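Local structure of phosphatidylethanolamine-binding protein (Plasmodium vivax, 2GZQ) at residues Asp85-Phe88 against Pro89-Arg93; Tyr166-Val170 against Lys171-Cys175. The protein belongs to the phosphatidylethanolamine-binding protein family and probably binds phospholipid headgroups or similar anionic ligands. All blocks are in the same frame, centred on the assembly; numbering follows the deposited sequence.

In the fold
Contact 1 (85-93) and contact 2 (166-175) lie in series along the chain, and each turns on neighbours in sequence: the first in the loop after strand 77-85, the second where a loop runs into the short helix 171-174. Their centres are 15 Å apart and their nearest atoms about 4 Å, without touching. What joins them is the chain leading into and starting strand 99-107: Gly-96 hydrogen-bonds through its backbone to both Phe-88 and Lys-171, and Tyr-99 meets the Phe-88 ring as well as Val-170. Contact 1 holds the family's Asp-Pro-Asp-x-Pro motif and, as in relatives, probably lines the anion-binding pocket; the left-handed helix of contact 2 probably borders that region, consistent with a functional motif.

Contact 1 of 2, residues Asp85-Phe88 against Pro89-Arg93; sequences DPDF and PSRRR
Asp-87 and Arg-91 run side by side and point the same way, and the aspartate is the one to follow outward. CB of Asp-87 sits 4.0 Å from Arg-91 CA. One atom further, CG comes to 3.4 Å from Arg-91 CD, so it is the methylene of the arginine that does most of the touching. At the tip OD1 comes to 3.3 Å and OD2 to 3.6 Å from that same CD. OD1 approaches Arg-91 NE only to 3.9 Å, a long salt bridge: the oxygen stands well out of the guanidinium plane, no N-H aims at it, and the two flat groups are 10° from parallel. OD1 also takes a bond from a water that also donates to Arg-91 O, and its stronger ion partner is Arg-139, while Arg-91 NH1 turns to Leu-137 O. This is the Asp-Pro-Asp-x-Pro signature of the PEBP family, here opened by an Asx turn in which Asp-85 OD2 accepts Asp-87 N at 2.8 Å. The peptide between Phe-88 and Pro-89 is cis. With Phe-88 CG anti to its own N (chi1 -179°), the aromatic ring lies against the proline: Pro-89 CA makes a CH-pi contact over one face, 3.8 Å from the ring centroid.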
loop_
_atom_site.group_PDB
_atom_site.type_symbol
_atom_site.label_atom_id
_atom_site.label_comp_id
_atom_site.label_asym_id
_atom_site.label_seq_id
_atom_site.Cartn_x
_atom_site.Cartn_y
_atom_site.Cartn_z
ATOM N N ASP A 85 3.468 -4.929 4.041
ATOM C CA ASP A 85 4.565 -5.882 3.922
ATOM C C ASP A 85 3.988 -7.291 3.833
ATOM O O ASP A 85 3.507 -7.814 4.840
ATOM C CB ASP A 85 5.499 -5.752 5.122
ATOM C CG ASP A 85 6.731 -6.634 5.006
ATOM O OD1 ASP A 85 7.545 -6.649 5.963
ATOM O OD2 ASP A 85 6.874 -7.290 3.952
ATOM N N PRO A 86 4.014 -7.903 2.651
ATOM C CA PRO A 86 3.562 -9.270 2.510
ATOM C C PRO A 86 4.567 -10.286 3.042
ATOM O O PRO A 86 4.272 -11.470 3.110
ATOM C CB PRO A 86 3.382 -9.426 0.991
ATOM C CG PRO A 86 4.451 -8.493 0.428
ATOM C CD PRO A 86 4.544 -7.351 1.388
ATOM N N ASP A 87 5.742 -9.828 3.422
ATOM C CA ASP A 87 6.852 -10.681 3.812
ATOM C C ASP A 87 7.190 -10.518 5.284
ATOM O O ASP A 87 8.350 -10.474 5.695
ATOM C CB ASP A 87 8.025 -10.337 2.922
ATOM C CG ASP A 87 7.727 -10.619 1.451
ATOM O OD1 ASP A 87 7.075 -11.645 1.178
ATOM O OD2 ASP A 87 8.147 -9.829 0.571
ATOM N N PHE A 88 6.153 -10.375 6.086
ATOM C CA PHE A 88 6.288 -10.104 7.515
ATOM C C PHE A 88 5.923 -11.319 8.339
ATOM O O PHE A 88 4.872 -11.909 8.098
ATOM C CB PHE A 88 5.342 -8.965 7.903
ATOM C CG PHE A 88 5.424 -8.605 9.345
ATOM C CD1 PHE A 88 4.665 -9.260 10.279
ATOM C CD2 PHE A 88 6.306 -7.623 9.777
ATOM C CE1 PHE A 88 4.764 -8.947 11.621
ATOM C CE2 PHE A 88 6.405 -7.314 11.127
ATOM C CZ PHE A 88 5.639 -7.983 12.036
ATOM N N PRO A 89 6.719 -11.651 9.354
ATOM C CA PRO A 89 7.954 -11.013 9.768
ATOM C C PRO A 89 9.145 -11.291 8.891
ATOM O O PRO A 89 10.143 -10.560 8.977
ATOM C CB PRO A 89 8.187 -11.540 11.190
ATOM C CG PRO A 89 7.367 -12.726 11.316
ATOM C CD PRO A 89 6.286 -12.689 10.287
ATOM N N SER A 90 9.101 -12.358 8.107
ATOM C CA SER A 90 10.213 -12.644 7.220
ATOM C C SER A 90 9.730 -13.167 5.897
ATOM O O SER A 90 8.599 -13.682 5.762
ATOM C CB SER A 90 11.160 -13.661 7.818
ATOM O OG SER A 90 10.556 -14.937 7.823
ATOM N N ARG A 91 10.608 -13.057 4.910
ATOM C CA ARG A 91 10.328 -13.524 3.578
ATOM C C ARG A 91 10.090 -15.042 3.543
ATOM O O ARG A 91 9.195 -15.514 2.855
ATOM C CB ARG A 91 11.491 -13.137 2.665
ATOM C CG ARG A 91 11.328 -13.511 1.209
ATOM C CD ARG A 91 10.148 -12.810 0.582
ATOM N NE ARG A 91 10.124 -13.038 -0.849
ATOM C CZ ARG A 91 10.774 -12.302 -1.754
ATOM N NH1 ARG A 91 11.491 -11.220 -1.407
ATOM N NH2 ARG A 91 10.677 -12.624 -3.028
ATOM N N ARG A 92 10.878 -15.792 4.298
ATOM C CA ARG A 92 10.771 -17.251 4.342
ATOM C C ARG A 92 9.576 -17.734 5.149
ATOM O O ARG A 92 9.036 -18.797 4.873
ATOM C CB ARG A 92 12.037 -17.832 4.963
ATOM C CG ARG A 92 13.290 -17.516 4.199
ATOM C CD ARG A 92 14.540 -18.050 4.894
ATOM N NE ARG A 92 15.715 -17.651 4.137
ATOM C CZ ARG A 92 16.579 -18.497 3.611
ATOM N NH1 ARG A 92 16.413 -19.799 3.785
ATOM N NH2 ARG A 92 17.601 -18.033 2.915
ATOM N N ARG A 93 9.162 -16.959 6.145
ATOM C CA ARG A 93 8.072 -17.343 7.047
ATOM C C ARG A 93 7.145 -16.150 7.278
ATOM O O ARG A 93 7.179 -15.507 8.332
ATOM C CB ARG A 93 8.638 -17.848 8.377
ATOM C CG ARG A 93 9.006 -19.319 8.377
ATOM C CD ARG A 93 9.595 -19.730 9.714
ATOM N NE ARG A 93 11.008 -19.372 9.805
ATOM C CZ ARG A 93 11.941 -19.799 8.962
ATOM N NH1 ARG A 93 11.613 -20.607 7.962
ATOM N NH2 ARG A 93 13.202 -19.420 9.116
HETATM O O HOH W 1 7.040 -14.346 1.703
#

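Contact 2 of 2, residues Tyr166-Val170 against Lys171-Cys175; sequences YITRV and KFNNC
Asn-173 OD1 accepts the backbone N-H of Thr-168 at 2.9 Å, a fairly straight bond (162°) whose donor is tilted from the carbonyl plane. Having CG anti to N (chi1 -164°) carries the amide back over the preceding loop, where it crosses Ile-167 at about a right angle: OD1 lies 3.4 Å from Ile-167 CB, and ND2 passes the CG2 methyl. ND2 itself is taken by Gly-157 O, with a weak second bond to a water that also donates to Tyr-166 O. Backbone meets backbone too, Asn-173 CA making a C-H...O contact of 3.0 Å with Thr-168 O. Beside it, the CG2 methyl of Thr-168 rests 3.6 Å from Asn-174 OD1, again crosswise. Residues 171-174 all have positive phi and psi and form a weakly bonded left-handed helix, rare without glycine; Cys-175 N closes on Phe-172 O at 2.9 Å. Phe-172 points away from the loop, is buried, and meets Phe-82 edge-to-face. Because the Asn-173 oxygen receives an N-H while its nitrogen gives to a carbonyl, the amide has one favoured orientation, and rotating it by 180° would set like against like at both ends.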
loop_
_atom_site.group_PDB
_atom_site.type_symbol
_atom_site.label_atom_id
_atom_site.label_comp_id
_atom_site.label_asym_id
_atom_site.label_seq_id
_atom_site.Cartn_x
_atom_site.Cartn_y
_atom_site.Cartn_z
ATOM N N TYR A 166 -7.463 -0.705 19.069
ATOM C CA TYR A 166 -8.697 -1.188 18.479
ATOM C C TYR A 166 -8.478 -1.911 17.157
ATOM O O TYR A 166 -9.437 -2.388 16.564
ATOM C CB TYR A 166 -9.710 -0.047 18.324
ATOM C CG TYR A 166 -10.187 0.484 19.668
ATOM C CD1 TYR A 166 -9.663 1.666 20.170
ATOM C CD2 TYR A 166 -11.115 -0.200 20.425
ATOM C CE1 TYR A 166 -10.070 2.162 21.383
ATOM C CE2 TYR A 166 -11.536 0.301 21.652
ATOM C CZ TYR A 166 -10.994 1.474 22.117
ATOM O OH TYR A 166 -11.393 1.983 23.342
ATOM N N ILE A 167 -7.235 -1.991 16.698
ATOM C CA ILE A 167 -6.884 -2.662 15.465
ATOM C C ILE A 167 -5.607 -3.456 15.649
ATOM O O ILE A 167 -4.924 -3.324 16.655
ATOM C CB ILE A 167 -6.760 -1.646 14.271
ATOM C CG1 ILE A 167 -5.783 -0.511 14.559
ATOM C CG2 ILE A 167 -8.122 -1.086 13.935
ATOM C CD1 ILE A 167 -4.324 -0.856 14.423
ATOM N N THR A 168 -5.281 -4.293 14.678
ATOM C CA THR A 168 -3.969 -4.911 14.630
ATOM C C THR A 168 -3.417 -4.733 13.227
ATOM O O THR A 168 -4.151 -4.774 12.254
ATOM C CB THR A 168 -3.962 -6.390 15.022
ATOM O OG1 THR A 168 -2.603 -6.864 14.946
ATOM C CG2 THR A 168 -4.880 -7.226 14.171
ATOM N N ARG A 169 -2.116 -4.507 13.102
ATOM C CA ARG A 169 -1.531 -4.399 11.775
ATOM C C ARG A 169 -1.129 -5.745 11.188
ATOM O O ARG A 169 -0.893 -5.845 10.000
ATOM C CB ARG A 169 -0.391 -3.390 11.798
ATOM C CG ARG A 169 -0.911 -2.007 12.117
ATOM C CD ARG A 169 0.165 -1.043 12.550
ATOM N NE ARG A 169 -0.406 0.277 12.812
ATOM C CZ ARG A 169 -0.530 1.243 11.913
ATOM N NH1 ARG A 169 -0.094 1.089 10.663
ATOM N NH2 ARG A 169 -1.099 2.384 12.267
ATOM N N VAL A 170 -1.094 -6.784 12.008
ATOM C CA VAL A 170 -0.746 -8.120 11.564
ATOM C C VAL A 170 -1.942 -8.740 10.854
ATOM O O VAL A 170 -3.095 -8.587 11.304
ATOM C CB VAL A 170 -0.299 -8.956 12.789
ATOM C CG1 VAL A 170 -0.009 -10.389 12.425
ATOM C CG2 VAL A 170 0.923 -8.298 13.456
ATOM N N LYS A 171 -1.693 -9.424 9.732
ATOM C CA LYS A 171 -2.802 -10.053 8.979
ATOM C C LYS A 171 -3.912 -9.037 8.682
ATOM O O LYS A 171 -5.115 -9.323 8.761
ATOM C CB LYS A 171 -3.354 -11.290 9.701
ATOM C CG LYS A 171 -2.401 -12.444 9.806
ATOM C CD LYS A 171 -3.025 -13.608 10.599
ATOM C CE LYS A 171 -2.054 -14.692 10.925
ATOM N NZ LYS A 171 -2.752 -15.720 11.758
ATOM N N PHE A 172 -3.495 -7.831 8.321
ATOM C CA PHE A 172 -4.352 -6.770 7.835
ATOM C C PHE A 172 -5.598 -6.600 8.706
ATOM O O PHE A 172 -6.732 -6.770 8.272
ATOM C CB PHE A 172 -4.675 -6.926 6.346
ATOM C CG PHE A 172 -4.919 -5.622 5.647
ATOM C CD1 PHE A 172 -6.065 -4.885 5.878
ATOM C CD2 PHE A 172 -3.962 -5.080 4.809
ATOM C CE1 PHE A 172 -6.273 -3.670 5.240
ATOM C CE2 PHE A 172 -4.163 -3.843 4.187
ATOM C CZ PHE A 172 -5.318 -3.146 4.396
ATOM N N ASN A 173 -5.364 -6.280 9.963
ATOM C CA ASN A 173 -6.451 -6.068 10.918
ATOM C C ASN A 173 -7.385 -7.235 10.993
ATOM O O ASN A 173 -8.596 -7.093 11.101
ATOM C CB ASN A 173 -7.238 -4.796 10.643
ATOM C CG ASN A 173 -8.073 -4.402 11.837
ATOM O OD1 ASN A 173 -7.633 -4.620 12.958
ATOM N ND2 ASN A 173 -9.320 -3.903 11.615
ATOM N N ASN A 174 -6.811 -8.425 10.969
ATOM C CA ASN A 174 -7.555 -9.686 11.015
ATOM C C ASN A 174 -8.499 -9.847 9.819
ATOM O O ASN A 174 -9.533 -10.523 9.939
ATOM C CB ASN A 174 -8.341 -9.816 12.336
ATOM C CG ASN A 174 -7.447 -10.074 13.536
ATOM O OD1 ASN A 174 -7.657 -9.513 14.607
ATOM N ND2 ASN A 174 -6.434 -10.888 13.340
ATOM N N CYS A 175 -8.154 -9.241 8.681
ATOM C CA CYS A 175 -8.835 -9.527 7.417
ATOM C C CYS A 175 -7.911 -10.220 6.411
ATOM O O CYS A 175 -8.277 -10.402 5.228
ATOM C CB CYS A 175 -9.412 -8.261 6.801
ATOM S SG CYS A 175 -10.595 -7.417 7.864
HETATM O O HOH W 2 -10.636 -3.945 14.703
#